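Local structure of ChrR-like cupin domain-containing protein (Ralstonia eutropha JMP134, 3EBR) at the interface of chains A and B. The protein is of uncharacterised function but belongs to the RmlC-like cupins, with a ChrR-type cupin domain, and probably binds a metal ion as many cupins do. Sequence-based numbering; all coordinates share one arbitrary frame. Chains: chain A/B, uncharacterized RmlC-like cupin.

Contact 1: the interface of chains A and B. Residues chain A 7-9, 157; chain B 89-91, 94.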
# COMPACT_ATOMS: atom_id res chain seq x y z
N ILE A 7 -10.18 16.13 0.18
CA ILE A 7 -10.26 14.64 -0.02
C ILE A 7 -11.61 14.02 0.40
O ILE A 7 -12.07 14.24 1.53
CB ILE A 7 -9.11 13.84 0.67
CG1 ILE A 7 -7.86 13.76 -0.21
CG2 ILE A 7 -9.49 12.38 0.88
CD1 ILE A 7 -7.29 15.06 -0.70
N ASN A 8 -12.21 13.24 -0.51
CA ASN A 8 -13.49 12.57 -0.28
C ASN A 8 -13.69 11.41 -1.29
O ASN A 8 -12.91 11.26 -2.24
CB ASN A 8 -14.62 13.61 -0.37
CG ASN A 8 -15.92 13.18 0.33
OD1 ASN A 8 -16.02 12.10 0.93
ND2 ASN A 8 -16.92 14.06 0.26
N THR A 9 -14.70 10.57 -1.05
CA THR A 9 -15.05 9.47 -1.93
C THR A 9 -15.62 10.01 -3.25
O THR A 9 -16.61 10.76 -3.24
CB THR A 9 -16.08 8.56 -1.28
OG1 THR A 9 -15.48 8.04 -0.09
CG2 THR A 9 -16.49 7.41 -2.20
N PHE A 157 -7.89 12.46 -5.12
CA PHE A 157 -8.89 11.54 -4.58
C PHE A 157 -9.98 12.44 -4.03
O PHE A 157 -9.95 12.80 -2.85
CB PHE A 157 -8.28 10.63 -3.51
CG PHE A 157 -7.19 9.75 -4.04
CD1 PHE A 157 -5.87 10.18 -4.03
CD2 PHE A 157 -7.49 8.49 -4.54
CE1 PHE A 157 -4.86 9.36 -4.53
CE2 PHE A 157 -6.49 7.67 -5.04
CZ PHE A 157 -5.18 8.11 -5.04
N TYR B 89 -13.85 5.17 -5.68
CA TYR B 89 -12.68 5.08 -4.81
C TYR B 89 -13.03 5.71 -3.45
O TYR B 89 -13.05 6.93 -3.34
CB TYR B 89 -11.47 5.79 -5.45
CG TYR B 89 -10.10 5.39 -4.86
CD1 TYR B 89 -9.67 5.84 -3.59
CD2 TYR B 89 -9.21 4.59 -5.61
CE1 TYR B 89 -8.42 5.47 -3.07
CE2 TYR B 89 -7.96 4.23 -5.10
CZ TYR B 89 -7.58 4.66 -3.83
OH TYR B 89 -6.34 4.29 -3.36
N GLU B 90 -13.35 4.87 -2.46
CA GLU B 90 -13.65 5.33 -1.11
C GLU B 90 -12.30 5.58 -0.37
O GLU B 90 -11.40 4.74 -0.46
CB GLU B 90 -14.48 4.35 -0.26
CG GLU B 90 -15.76 3.68 -0.81
CD GLU B 90 -16.56 2.90 0.29
OE1 GLU B 90 -16.87 3.47 1.35
OE2 GLU B 90 -16.99 1.75 0.06
N THR B 91 -12.17 6.69 0.35
CA THR B 91 -10.95 7.03 1.12
C THR B 91 -11.10 6.69 2.61
O THR B 91 -12.21 6.55 3.10
CB THR B 91 -10.56 8.50 0.94
OG1 THR B 91 -11.69 9.32 1.24
CG2 THR B 91 -10.14 8.76 -0.49
N THR B 94 -14.05 7.11 6.57
CA THR B 94 -15.27 7.75 6.08
C THR B 94 -16.45 6.79 6.28
O THR B 94 -16.25 5.56 6.35
CB THR B 94 -15.12 8.16 4.61
OG1 THR B 94 -14.76 7.02 3.83
CG2 THR B 94 -14.02 9.22 4.49
O HOH W 1 -11.92 9.40 -4.18

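Contact 2: the interface of chains A and B. Residues chain A 80-82, 87-88; chain B 9-11.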
# COMPACT_ATOMS: atom_id res chain seq x y z
N TRP A 80 -1.75 -21.49 -16.93
CA TRP A 80 -3.19 -21.21 -16.69
C TRP A 80 -3.72 -20.15 -17.65
O TRP A 80 -2.94 -19.40 -18.24
CB TRP A 80 -3.45 -20.79 -15.23
CG TRP A 80 -2.54 -19.70 -14.69
CD1 TRP A 80 -1.44 -19.89 -13.90
CD2 TRP A 80 -2.62 -18.29 -14.95
NE1 TRP A 80 -0.84 -18.68 -13.63
CE2 TRP A 80 -1.54 -17.68 -14.26
CE3 TRP A 80 -3.50 -17.47 -15.68
CZ2 TRP A 80 -1.31 -16.31 -14.30
CZ3 TRP A 80 -3.26 -16.11 -15.71
CH2 TRP A 80 -2.18 -15.54 -15.02
N VAL A 81 -5.05 -20.10 -17.79
CA VAL A 81 -5.75 -19.13 -18.63
C VAL A 81 -6.75 -18.36 -17.77
O VAL A 81 -7.51 -18.99 -17.03
CB VAL A 81 -6.50 -19.79 -19.79
CG1 VAL A 81 -7.25 -18.74 -20.62
CG2 VAL A 81 -5.54 -20.54 -20.67
N ALA A 82 -6.71 -17.03 -17.86
CA ALA A 82 -7.61 -16.16 -17.12
C ALA A 82 -8.85 -15.96 -17.97
O ALA A 82 -8.72 -15.43 -19.08
CB ALA A 82 -6.96 -14.82 -16.81
N VAL A 87 -9.66 -13.47 -11.41
CA VAL A 87 -8.79 -12.47 -10.80
C VAL A 87 -7.36 -12.99 -10.86
O VAL A 87 -7.10 -14.11 -10.42
CB VAL A 87 -9.14 -12.16 -9.32
CG1 VAL A 87 -8.09 -11.22 -8.70
CG2 VAL A 87 -10.50 -11.54 -9.23
N VAL A 88 -6.46 -12.20 -11.46
CA VAL A 88 -5.03 -12.51 -11.55
C VAL A 88 -4.31 -11.48 -10.66
O VAL A 88 -4.62 -10.30 -10.73
CB VAL A 88 -4.48 -12.46 -12.99
CG1 VAL A 88 -2.95 -12.62 -13.00
CG2 VAL A 88 -5.13 -13.52 -13.85
N THR B 9 3.02 -15.17 -9.48
CA THR B 9 1.76 -14.70 -10.04
C THR B 9 0.77 -15.85 -10.14
O THR B 9 1.05 -16.87 -10.78
CB THR B 9 1.98 -14.10 -11.43
OG1 THR B 9 2.87 -12.99 -11.27
CG2 THR B 9 0.67 -13.63 -12.06
N GLY B 10 -0.37 -15.68 -9.46
CA GLY B 10 -1.45 -16.65 -9.41
C GLY B 10 -2.68 -16.15 -10.15
O GLY B 10 -2.77 -14.99 -10.57
N CYS B 11 -3.63 -17.07 -10.28
CA CYS B 11 -4.89 -16.82 -10.95
C CYS B 11 -5.96 -17.73 -10.38
O CYS B 11 -5.75 -18.93 -10.34
CB CYS B 11 -4.74 -17.12 -12.44
SG CYS B 11 -6.28 -16.98 -13.35

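Contact 1: the interface of chains A and B
A:Phe157 and B:Tyr89 touch where the C-terminal tail and the N-terminal segment of one cupin subunit lie against strand 87-90 of the other and the turn that follows it, a packing contact of the deposited assembly that probably helps hold the cupin pair together. From CB outward, A:Phe157 first touches the methyl CG2 of B:Thr91, 4.0 Å from CB. The CD2–CE2 edge of its ring then tips onto one face of B:Tyr89, the ring planes about 50° apart: CD2 lies against CD1 and CE1 of B:Tyr89, and the next atom, CE2, stands over the tyrosine face 3.4 Å from CZ, displaced toward the phenolic rim. With CG of B:Tyr89 anti to the backbone N (chi1 -162°), the phenol ring is brought against this phenylalanine edge.

B:Thr91 is the neighbour shared by several residues of chain A. Its CG2 packs against CG2 of A:Ile7 at 3.9 Å, on the far side of the patch from the tyrosine ring.

Farther along, A:Thr9 lies across the B:Glu90 backbone. Its hydroxyl OG1 and methyl CG2 both approach CA of B:Glu90, the methyl at 3.7 Å. On chain A itself, the backbone N of A:Thr9 donates to the side-chain amide OD1 of A:Asn8 (2.8 Å) from above the carbonyl plane; this folds the asparagine back on the next backbone N and may steady the extended segment. On the other chain the hydroxyl OG1 of B:Thr94 donates to B:Thr91 O at 2.7 Å, tying the two ends of the turn together. A water joins the chains by bridging the backbone carbonyls A:Asn8 O and B:Tyr89 O, 2.9 Å from the former.

Contact 2: the interface of chains A and B
With SG anti to the backbone N (chi1 175°), B:Cys11 sets its CB against the indole of A:Trp80 and directs its sulfur past the benzene edge of the indole toward A:Ala82, with CG2 of A:Val88 alongside. A:Trp80 has CG between its own backbone N and carbonyl carbon (chi1 49°), a torsion that turns one broad indole face to the cysteine. CB of B:Cys11 sits over the six-membered ring, 3.5 Å from its centroid, in a CH-pi contact that also reaches the five-membered ring. Beyond CB, the sulfur SG passes CE3 of A:Trp80 at 3.7 Å and rests against the CG2 methyl of A:Val88. It also reaches A:Ala82, whose CA lies 4.1 Å from SG, and the cysteine meets indole, valine and alanine from different directions.

The two methyls of A:Val88 have different neighbours. CG2 faces the cysteine, whereas CG1 packs on the backbone O of B:Gly10 and on CG2 of B:Thr9, the latter at 3.9 Å. That threonine methyl also approaches CZ2 of A:Trp80 at 4.0 Å, the two side chains crossing at about a right angle.

Backbone pairing accompanies this packing: A:Val88 and B:Cys11 form an antiparallel beta bridge. Strand 87-90 belongs to the cupin beta-barrel, and the partner's short N-terminal strand 10-12 pairs with it there, extending a sheet across the chains, with the loop carrying A:Trp80 covering the cysteine.

Contacts 1 and 2 are centred about 29 Å apart on one two-fold symmetric interface between identical cupin subunits, and the chains trade roles between them. In contact 1 chain A supplies the N-terminal segment and chain B strand 87-90; in contact 2 the reverse holds. Contact 2 adjoins the twin of contact 1: Thr9 takes part in both, from opposite chains, so each N-terminal segment runs from one contact into the next along a single strand. Each subunit thus packs this segment against strand 87-90 of the other. The deposited assembly holds four copies, although the structure alone does not establish the oligomer in solution.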